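Local coordinates for protein member of DUF4221 family (Bacteroides vulgatus, PDB 3S9J) that is of unknown function but folds as a six-bladed beta-propeller of the DUF4221 family, with bound sodium ions, at residues Y199-L212 with G215-L228. Sequence-based numbering, arbitrary orientation.
Sequences YGFSYDYNYKESRL and GFFGYDSLMVTDDL. With FMT (formic acid), chain H; FMT (formic acid), chain F.
Ser202 and Gly215 form an antiparallel hydrogen-bonded pair, Gly215 N giving to Ser202 O at 2.8 Å with an N-H...O angle of 173° and Ser202 N returning a bond to Gly215 O. Phe217 N adds a bond to Gly200 O, which also accepts from a water held by Gly218 N. At the far end Leu212 and Thr225 exchange a second N-H/O pair.

The aromatic packing lies beside the first pair. Phe201 CB sits over one face of the Phe216 ring, 4.0 Å from its centroid, a CH-pi contact, while the two ring planes meet obliquely at 48°. The Phe217 ring lays a face against the backbone at Gly200 and Phe201, its CD2 3.5 Å from Gly200 C.

Charge closes the other end. Arg211 grips Asp226 side-on, NE to OD1 at 2.7 Å and NH2 to OD2 at 3.0 Å, each oxygen met on its syn side; a bend at chi3 (-73°) brings the guanidinium alongside the carboxylate. Arg232, on the next strand 231-235, also salt-bridges Asp226 OD2, so that oxygen has two cationic partners.

Strand 211-216 thus pairs with both 201-206 and 221-225, the consecutive antiparallel meander of a four-stranded beta-propeller blade.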
ATOM      1  N   TYR A 199       7.334   0.532 -12.921  1.00 24.92           N
ATOM      2  CA  TYR A 199       6.358  -0.541 -13.159  1.00 25.95           C
ATOM      3  C   TYR A 199       5.603  -0.928 -11.887  1.00 24.80           C
ATOM      4  O   TYR A 199       4.958  -1.960 -11.842  1.00 25.52           O
ATOM      5  CB  TYR A 199       7.012  -1.773 -13.797  1.00 27.25           C
ATOM      6  CG  TYR A 199       8.082  -2.425 -12.979  1.00 29.31           C
ATOM      7  CD1 TYR A 199       9.395  -1.993 -13.052  1.00 32.94           C
ATOM      8  CD2 TYR A 199       7.790  -3.495 -12.135  1.00 33.36           C
ATOM      9  CE1 TYR A 199      10.395  -2.580 -12.298  1.00 39.93           C
ATOM     10  CE2 TYR A 199       8.792  -4.086 -11.369  1.00 34.75           C
ATOM     11  CZ  TYR A 199      10.095  -3.618 -11.459  1.00 43.70           C
ATOM     12  OH  TYR A 199      11.122  -4.174 -10.731  1.00 54.65           O
ATOM     13  N   GLY A 200       5.626  -0.055 -10.894  1.00 23.16           N
ATOM     14  CA  GLY A 200       4.944  -0.304  -9.647  1.00 25.01           C
ATOM     15  C   GLY A 200       3.442  -0.264  -9.783  1.00 24.19           C
ATOM     16  O   GLY A 200       2.880   0.409 -10.681  1.00 23.17           O
ATOM     17  N   PHE A 201       2.781  -0.944  -8.855  1.00 22.64           N
ATOM     18  CA  PHE A 201       1.335  -0.859  -8.740  1.00 22.79           C
ATOM     19  C   PHE A 201       0.882  -1.005  -7.310  1.00 21.72           C
ATOM     20  O   PHE A 201       1.571  -1.614  -6.494  1.00 23.94           O
ATOM     21  CB  PHE A 201       0.608  -1.892  -9.610  1.00 26.95           C
ATOM     22  CG  PHE A 201       0.829  -3.338  -9.213  1.00 24.94           C
ATOM     23  CD1 PHE A 201       1.898  -4.061  -9.721  1.00 22.33           C
ATOM     24  CD2 PHE A 201      -0.089  -3.995  -8.409  1.00 25.75           C
ATOM     25  CE1 PHE A 201       2.072  -5.405  -9.410  1.00 26.58           C
ATOM     26  CE2 PHE A 201       0.078  -5.344  -8.087  1.00 26.06           C
ATOM     27  CZ  PHE A 201       1.161  -6.038  -8.568  1.00 25.99           C
ATOM     28  N   SER A 202      -0.283  -0.440  -7.028  1.00 21.94           N
ATOM     29  CA  SER A 202      -0.998  -0.637  -5.781  1.00 22.61           C
ATOM     30  C   SER A 202      -2.158  -1.570  -6.061  1.00 22.23           C
ATOM     31  O   SER A 202      -2.601  -1.721  -7.205  1.00 25.64           O
ATOM     32  CB  SER A 202      -1.477   0.732  -5.253  1.00 22.25           C
ATOM     33  OG  SER A 202      -2.331   0.638  -4.106  1.00 22.36           O
ATOM     34  N   TYR A 203      -2.665  -2.236  -5.035  1.00 22.62           N
ATOM     35  CA  TYR A 203      -3.807  -3.131  -5.246  1.00 23.44           C
ATOM     36  C   TYR A 203      -4.608  -3.187  -3.956  1.00 24.20           C
ATOM     37  O   TYR A 203      -4.122  -2.843  -2.878  1.00 23.62           O
ATOM     38  CB  TYR A 203      -3.355  -4.543  -5.692  1.00 23.11           C
ATOM     39  CG  TYR A 203      -2.552  -5.304  -4.668  1.00 23.54           C
ATOM     40  CD1 TYR A 203      -1.189  -5.147  -4.584  1.00 21.50           C
ATOM     41  CD2 TYR A 203      -3.169  -6.170  -3.782  1.00 23.71           C
ATOM     42  CE1 TYR A 203      -0.418  -5.806  -3.631  1.00 23.19           C
ATOM     43  CE2 TYR A 203      -2.442  -6.848  -2.830  1.00 24.15           C
ATOM     44  CZ  TYR A 203      -1.069  -6.661  -2.734  1.00 22.74           C
ATOM     45  OH  TYR A 203      -0.336  -7.328  -1.799  1.00 25.06           O
ATOM     46  N   ASP A 204      -5.836  -3.634  -4.080  1.00 25.18           N
ATOM     47  CA  ASP A 204      -6.642  -3.949  -2.929  1.00 25.38           C
ATOM     48  C   ASP A 204      -7.555  -5.113  -3.283  1.00 26.38           C
ATOM     49  O   ASP A 204      -7.738  -5.440  -4.456  1.00 25.74           O
ATOM     50  CB  ASP A 204      -7.444  -2.736  -2.455  1.00 24.73           C
ATOM     51  CG  ASP A 204      -7.693  -2.730  -0.936  1.00 28.70           C
ATOM     52  OD1 ASP A 204      -7.534  -3.788  -0.268  1.00 27.15           O
ATOM     53  OD2 ASP A 204      -8.023  -1.640  -0.406  1.00 27.75           O
ATOM     54  N   TYR A 205      -8.102  -5.738  -2.250  1.00 26.86           N
ATOM     55  CA  TYR A 205      -8.933  -6.919  -2.421  1.00 26.46           C
ATOM     56  C   TYR A 205     -10.273  -6.702  -1.729  1.00 26.81           C
ATOM     57  O   TYR A 205     -10.319  -6.376  -0.563  1.00 27.55           O
ATOM     58  CB  TYR A 205      -8.246  -8.175  -1.887  1.00 27.72           C
ATOM     59  CG  TYR A 205      -8.913  -9.462  -2.374  1.00 27.81           C
ATOM     60  CD1 TYR A 205      -8.660  -9.956  -3.640  1.00 28.01           C
ATOM     61  CD2 TYR A 205      -9.791 -10.186  -1.559  1.00 31.07           C
ATOM     62  CE1 TYR A 205      -9.250 -11.100  -4.094  1.00 30.66           C
ATOM     63  CE2 TYR A 205     -10.387 -11.345  -2.017  1.00 33.61           C
ATOM     64  CZ  TYR A 205     -10.106 -11.798  -3.277  1.00 32.69           C
ATOM     65  OH  TYR A 205     -10.675 -12.965  -3.737  1.00 34.91           O
ATOM     66  N   ASN A 206     -11.338  -6.903  -2.481  1.00 28.95           N
ATOM     67  CA  ASN A 206     -12.719  -6.707  -2.052  1.00 30.12           C
ATOM     68  C   ASN A 206     -13.260  -8.097  -1.725  1.00 32.28           C
ATOM     69  O   ASN A 206     -13.515  -8.896  -2.621  1.00 32.79           O
ATOM     70  CB  ASN A 206     -13.457  -6.032  -3.226  1.00 29.69           C
ATOM     71  CG  ASN A 206     -14.978  -6.026  -3.094  1.00 33.31           C
ATOM     72  OD1 ASN A 206     -15.564  -6.755  -2.293  1.00 35.77           O
ATOM     73  ND2 ASN A 206     -15.621  -5.202  -3.913  1.00 34.11           N
ATOM     74  N   TYR A 207     -13.373  -8.401  -0.439  1.00 31.51           N
ATOM     75  CA  TYR A 207     -13.792  -9.745  -0.008  1.00 32.00           C
ATOM     76  C   TYR A 207     -15.268 -10.001  -0.254  1.00 34.13           C
ATOM     77  O   TYR A 207     -15.672 -11.136  -0.464  1.00 37.40           O
ATOM     78  CB  TYR A 207     -13.453 -10.000   1.455  1.00 32.28           C
ATOM     79  CG  TYR A 207     -11.962 -10.227   1.702  1.00 30.91           C
ATOM     80  CD1 TYR A 207     -11.392 -11.496   1.513  1.00 31.44           C
ATOM     81  CD2 TYR A 207     -11.142  -9.198   2.145  1.00 32.01           C
ATOM     82  CE1 TYR A 207     -10.056 -11.722   1.737  1.00 30.64           C
ATOM     83  CE2 TYR A 207      -9.781  -9.409   2.367  1.00 29.99           C
ATOM     84  CZ  TYR A 207      -9.252 -10.687   2.181  1.00 32.55           C
ATOM     85  OH  TYR A 207      -7.913 -10.930   2.398  1.00 32.45           O
ATOM     86  N   LYS A 208     -16.067  -8.943  -0.237  1.00 33.81           N
ATOM     87  CA  LYS A 208     -17.498  -9.057  -0.550  1.00 37.14           C
ATOM     88  C   LYS A 208     -17.720  -9.719  -1.908  1.00 38.69           C
ATOM     89  O   LYS A 208     -18.566 -10.610  -2.054  1.00 39.06           O
ATOM     90  CB  LYS A 208     -18.130  -7.658  -0.542  1.00 38.08           C
ATOM     91  CG  LYS A 208     -19.647  -7.585  -0.892  1.00 42.72           C
ATOM     92  CD  LYS A 208     -20.036  -6.113  -1.192  1.00 46.99           C
ATOM     93  CE  LYS A 208     -21.354  -5.971  -1.917  1.00 57.25           C
ATOM     94  NZ  LYS A 208     -22.482  -5.816  -0.964  1.00 62.91           N
ATOM     95  N   GLU A 209     -16.988  -9.258  -2.920  1.00 36.96           N
ATOM     96  CA  GLU A 209     -17.166  -9.751  -4.292  1.00 37.79           C
ATOM     97  C   GLU A 209     -16.027 -10.655  -4.741  1.00 37.07           C
ATOM     98  O   GLU A 209     -16.014 -11.068  -5.898  1.00 39.94           O
ATOM     99  CB  GLU A 209     -17.283  -8.579  -5.283  1.00 38.27           C
ATOM    100  CG  GLU A 209     -18.409  -7.607  -5.000  1.00 39.68           C
ATOM    101  CD  GLU A 209     -19.796  -8.235  -5.158  1.00 47.47           C
ATOM    102  OE1 GLU A 209     -19.905  -9.320  -5.766  1.00 44.93           O
ATOM    103  OE2 GLU A 209     -20.769  -7.632  -4.675  1.00 51.59           O
ATOM    104  N   SER A 210     -15.081 -10.952  -3.850  1.00 36.28           N
ATOM    105  CA  SER A 210     -13.900 -11.759  -4.186  1.00 36.66           C
ATOM    106  C   SER A 210     -13.205 -11.185  -5.421  1.00 35.59           C
ATOM    107  O   SER A 210     -13.015 -11.856  -6.453  1.00 36.09           O
ATOM    108  CB  SER A 210     -14.300 -13.238  -4.360  1.00 38.86           C
ATOM    109  OG  SER A 210     -14.547 -13.781  -3.078  1.00 38.61           O
ATOM    110  N   ARG A 211     -12.837  -9.911  -5.295  1.00 33.54           N
ATOM    111  CA  ARG A 211     -12.458  -9.096  -6.430  1.00 32.55           C
ATOM    112  C   ARG A 211     -11.149  -8.346  -6.136  1.00 31.37           C
ATOM    113  O   ARG A 211     -11.038  -7.636  -5.148  1.00 31.67           O
ATOM    114  CB  ARG A 211     -13.598  -8.110  -6.734  1.00 33.01           C
ATOM    115  CG  ARG A 211     -13.344  -7.099  -7.810  1.00 34.28           C
ATOM    116  CD  ARG A 211     -14.622  -6.344  -8.152  1.00 36.21           C
ATOM    117  NE  ARG A 211     -15.533  -7.214  -8.899  1.00 36.31           N
ATOM    118  CZ  ARG A 211     -16.850  -7.084  -8.953  1.00 43.63           C
ATOM    119  NH1 ARG A 211     -17.467  -6.100  -8.312  1.00 39.89           N
ATOM    120  NH2 ARG A 211     -17.554  -7.956  -9.657  1.00 45.01           N
ATOM    121  N   LEU A 212     -10.193  -8.515  -7.042  1.00 31.14           N
ATOM    122  CA  LEU A 212      -8.881  -7.902  -6.964  1.00 28.06           C
ATOM    123  C   LEU A 212      -8.863  -6.726  -7.917  1.00 28.39           C
ATOM    124  O   LEU A 212      -9.273  -6.852  -9.067  1.00 27.87           O
ATOM    125  CB  LEU A 212      -7.824  -8.883  -7.404  1.00 29.57           C
ATOM    126  CG  LEU A 212      -6.374  -8.395  -7.509  1.00 27.12           C
ATOM    127  CD1 LEU A 212      -5.834  -7.935  -6.142  1.00 26.82           C
ATOM    128  CD2 LEU A 212      -5.511  -9.533  -8.095  1.00 30.20           C
ATOM    129  N   GLY A 215      -3.888  -0.990  -9.623  1.00 26.82           N
ATOM    130  CA  GLY A 215      -3.665   0.308 -10.253  1.00 27.43           C
ATOM    131  C   GLY A 215      -2.177   0.570 -10.427  1.00 24.97           C
ATOM    132  O   GLY A 215      -1.484   0.911  -9.473  1.00 25.20           O
ATOM    133  N   PHE A 216      -1.692   0.397 -11.658  1.00 25.39           N
ATOM    134  CA  PHE A 216      -0.315   0.743 -12.004  1.00 24.80           C
ATOM    135  C   PHE A 216      -0.145   2.241 -11.846  1.00 23.83           C
ATOM    136  O   PHE A 216      -0.979   3.013 -12.272  1.00 27.34           O
ATOM    137  CB  PHE A 216       0.069   0.285 -13.439  1.00 25.17           C
ATOM    138  CG  PHE A 216       0.401  -1.169 -13.518  1.00 24.61           C
ATOM    139  CD1 PHE A 216       1.691  -1.610 -13.270  1.00 26.28           C
ATOM    140  CD2 PHE A 216      -0.593  -2.095 -13.754  1.00 27.01           C
ATOM    141  CE1 PHE A 216       1.990  -2.942 -13.282  1.00 26.93           C
ATOM    142  CE2 PHE A 216      -0.319  -3.434 -13.742  1.00 27.43           C
ATOM    143  CZ  PHE A 216       0.982  -3.871 -13.534  1.00 26.41           C
ATOM    144  N   PHE A 217       0.916   2.628 -11.154  1.00 23.33           N
ATOM    145  CA  PHE A 217       1.171   4.037 -10.888  1.00 23.66           C
ATOM    146  C   PHE A 217       1.219   4.856 -12.185  1.00 25.28           C
ATOM    147  O   PHE A 217       0.762   5.998 -12.218  1.00 25.47           O
ATOM    148  CB  PHE A 217       2.473   4.217 -10.120  1.00 23.26           C
ATOM    149  CG  PHE A 217       2.547   3.442  -8.810  1.00 22.44           C
ATOM    150  CD1 PHE A 217       1.427   3.278  -7.998  1.00 22.62           C
ATOM    151  CD2 PHE A 217       3.760   2.911  -8.382  1.00 22.32           C
ATOM    152  CE1 PHE A 217       1.533   2.581  -6.762  1.00 22.29           C
ATOM    153  CE2 PHE A 217       3.856   2.202  -7.180  1.00 24.45           C
ATOM    154  CZ  PHE A 217       2.745   2.063  -6.380  1.00 21.19           C
ATOM    155  N   GLY A 218       1.741   4.270 -13.246  1.00 26.08           N
ATOM    156  CA  GLY A 218       1.910   5.006 -14.503  1.00 28.50           C
ATOM    157  C   GLY A 218       0.782   4.893 -15.502  1.00 27.91           C
ATOM    158  O   GLY A 218       0.968   5.254 -16.656  1.00 31.66           O
ATOM    159  N   TYR A 219      -0.391   4.416 -15.089  1.00 27.74           N
ATOM    160  CA  TYR A 219      -1.453   4.091 -16.040  1.00 27.01           C
ATOM    161  C   TYR A 219      -2.817   4.636 -15.646  1.00 28.91           C
ATOM    162  O   TYR A 219      -3.230   4.544 -14.499  1.00 27.68           O
ATOM    163  CB  TYR A 219      -1.537   2.571 -16.208  1.00 26.98           C
ATOM    164  CG  TYR A 219      -2.223   2.048 -17.459  1.00 29.99           C
ATOM    165  CD1 TYR A 219      -2.073   2.678 -18.694  1.00 34.04           C
ATOM    166  CD2 TYR A 219      -2.973   0.883 -17.416  1.00 36.42           C
ATOM    167  CE1 TYR A 219      -2.672   2.153 -19.845  1.00 40.57           C
ATOM    168  CE2 TYR A 219      -3.582   0.356 -18.553  1.00 38.50           C
ATOM    169  CZ  TYR A 219      -3.428   0.989 -19.758  1.00 39.45           C
ATOM    170  OH  TYR A 219      -4.021   0.446 -20.878  1.00 40.04           O
ATOM    171  N   ASP A 220      -3.543   5.150 -16.639  1.00 30.35           N
ATOM    172  CA  ASP A 220      -4.883   5.697 -16.453  1.00 32.71           C
ATOM    173  C   ASP A 220      -5.921   4.685 -15.987  1.00 31.02           C
ATOM    174  O   ASP A 220      -6.907   5.071 -15.393  1.00 34.40           O
ATOM    175  CB  ASP A 220      -5.423   6.240 -17.773  1.00 35.23           C
ATOM    176  CG  ASP A 220      -4.776   7.515 -18.206  1.00 37.41           C
ATOM    177  OD1 ASP A 220      -3.811   7.988 -17.590  1.00 36.12           O
ATOM    178  OD2 ASP A 220      -5.306   8.068 -19.171  1.00 43.19           O
ATOM    179  N   SER A 221      -5.723   3.404 -16.276  1.00 33.25           N
ATOM    180  CA  SER A 221      -6.776   2.425 -16.061  1.00 32.59           C
ATOM    181  C   SER A 221      -6.478   1.480 -14.909  1.00 31.19           C
ATOM    182  O   SER A 221      -5.319   1.164 -14.626  1.00 31.34           O
ATOM    183  CB  SER A 221      -7.039   1.622 -17.343  1.00 36.83           C
ATOM    184  OG  SER A 221      -7.614   2.448 -18.339  1.00 37.93           O
ATOM    185  N   LEU A 222      -7.546   1.061 -14.251  1.00 31.07           N
ATOM    186  CA  LEU A 222      -7.493   0.003 -13.241  1.00 31.36           C
ATOM    187  C   LEU A 222      -7.761  -1.362 -13.866  1.00 33.13           C
ATOM    188  O   LEU A 222      -8.583  -1.502 -14.769  1.00 33.95           O
ATOM    189  CB  LEU A 222      -8.547   0.233 -12.159  1.00 32.14           C
ATOM    190  CG  LEU A 222      -8.416   1.479 -11.296  1.00 31.31           C
ATOM    191  CD1 LEU A 222      -9.659   1.595 -10.388  1.00 30.83           C
ATOM    192  CD2 LEU A 222      -7.094   1.417 -10.482  1.00 29.52           C
HETATM  193  N   MSE A 223      -7.093  -2.373 -13.315  1.00 33.03           N
HETATM  194  CA  MSE A 223      -7.212  -3.756 -13.737  1.00 33.96           C
HETATM  195  C   MSE A 223      -8.002  -4.483 -12.672  1.00 32.72           C
HETATM  196  O   MSE A 223      -7.716  -4.344 -11.472  1.00 31.14           O
HETATM  197  CB  MSE A 223      -5.807  -4.347 -13.815  1.00 35.23           C
HETATM  198  CG  MSE A 223      -5.695  -5.643 -14.522  1.00 42.23           C
HETATM  199 SE   MSE A 223      -3.940  -6.375 -14.143  0.75 39.06          SE
HETATM  200  CE  MSE A 223      -4.451  -7.349 -12.577  1.00 32.44           C
ATOM    201  N   VAL A 224      -9.003  -5.253 -13.098  1.00 32.97           N
ATOM    202  CA  VAL A 224      -9.896  -5.937 -12.171  1.00 31.24           C
ATOM    203  C   VAL A 224     -10.067  -7.391 -12.584  1.00 33.77           C
ATOM    204  O   VAL A 224     -10.193  -7.698 -13.765  1.00 33.76           O
ATOM    205  CB  VAL A 224     -11.281  -5.256 -12.117  1.00 32.66           C
ATOM    206  CG1 VAL A 224     -12.267  -6.022 -11.178  1.00 34.41           C
ATOM    207  CG2 VAL A 224     -11.154  -3.773 -11.753  1.00 32.07           C
ATOM    208  N   THR A 225     -10.070  -8.288 -11.604  1.00 32.75           N
ATOM    209  CA  THR A 225     -10.364  -9.687 -11.862  1.00 34.30           C
ATOM    210  C   THR A 225     -11.112 -10.300 -10.684  1.00 33.77           C
ATOM    211  O   THR A 225     -10.807 -10.017  -9.543  1.00 34.13           O
ATOM    212  CB  THR A 225      -9.088 -10.528 -12.169  1.00 35.26           C
ATOM    213  OG1 THR A 225      -9.467 -11.890 -12.462  1.00 35.37           O
ATOM    214  CG2 THR A 225      -8.133 -10.496 -11.050  1.00 31.61           C
ATOM    215  N   ASP A 226     -12.107 -11.121 -10.996  1.00 36.21           N
ATOM    216  CA  ASP A 226     -12.933 -11.828 -10.001  1.00 38.60           C
ATOM    217  C   ASP A 226     -12.585 -13.310  -9.837  1.00 40.20           C
ATOM    218  O   ASP A 226     -13.132 -13.975  -8.940  1.00 41.40           O
ATOM    219  CB  ASP A 226     -14.412 -11.736 -10.399  1.00 42.05           C
ATOM    220  CG  ASP A 226     -14.921 -10.327 -10.403  1.00 45.45           C
ATOM    221  OD1 ASP A 226     -14.312  -9.460  -9.745  1.00 46.81           O
ATOM    222  OD2 ASP A 226     -15.939 -10.080 -11.050  1.00 46.93           O
ATOM    223  N   ASP A 227     -11.739 -13.838 -10.720  1.00 38.92           N
ATOM    224  CA  ASP A 227     -11.358 -15.261 -10.687  1.00 39.71           C
ATOM    225  C   ASP A 227      -9.833 -15.451 -10.756  1.00 38.89           C
ATOM    226  O   ASP A 227      -9.354 -16.543 -11.025  1.00 38.40           O
ATOM    227  CB  ASP A 227     -12.062 -16.033 -11.807  1.00 41.45           C
ATOM    228  CG  ASP A 227     -11.675 -15.559 -13.205  1.00 42.77           C
ATOM    229  OD1 ASP A 227     -10.955 -14.542 -13.356  1.00 40.00           O
ATOM    230  OD2 ASP A 227     -12.109 -16.220 -14.166  1.00 45.68           O
ATOM    231  N   LEU A 228      -9.083 -14.381 -10.492  1.00 35.91           N
ATOM    232  CA  LEU A 228      -7.615 -14.432 -10.518  1.00 35.77           C
ATOM    233  C   LEU A 228      -7.083 -14.942 -11.850  1.00 36.91           C
ATOM    234  O   LEU A 228      -6.090 -15.668 -11.900  1.00 37.37           O
ATOM    235  CB  LEU A 228      -7.100 -15.296  -9.354  1.00 35.32           C
ATOM    236  CG  LEU A 228      -7.509 -14.826  -7.958  1.00 36.98           C
ATOM    237  CD1 LEU A 228      -7.088 -15.870  -6.923  1.00 42.09           C
ATOM    238  CD2 LEU A 228      -6.881 -13.480  -7.657  1.00 34.47           C
TER
HETATM  239  C   FMT H 406     -11.832 -15.176  -0.858  1.00 53.87           C
HETATM  240  O1  FMT H 406     -11.855 -14.339  -1.765  1.00 48.05           O
HETATM  241  O2  FMT H 406     -11.491 -14.929   0.305  1.00 55.00           O
HETATM  242  C   FMT F 404       7.451   2.668  -9.373  1.00 34.50           C
HETATM  243  O1  FMT F 404       8.672   2.534  -9.395  1.00 36.26           O
HETATM  244  O2  FMT F 404       6.758   2.609 -10.384  1.00 29.49           O
HETATM  245  O   HOH W   1       3.359   1.819 -13.059  1.00 25.76           O
HETATM  246  O   HOH W   2     -15.364 -13.278  -7.513  1.00 44.20           O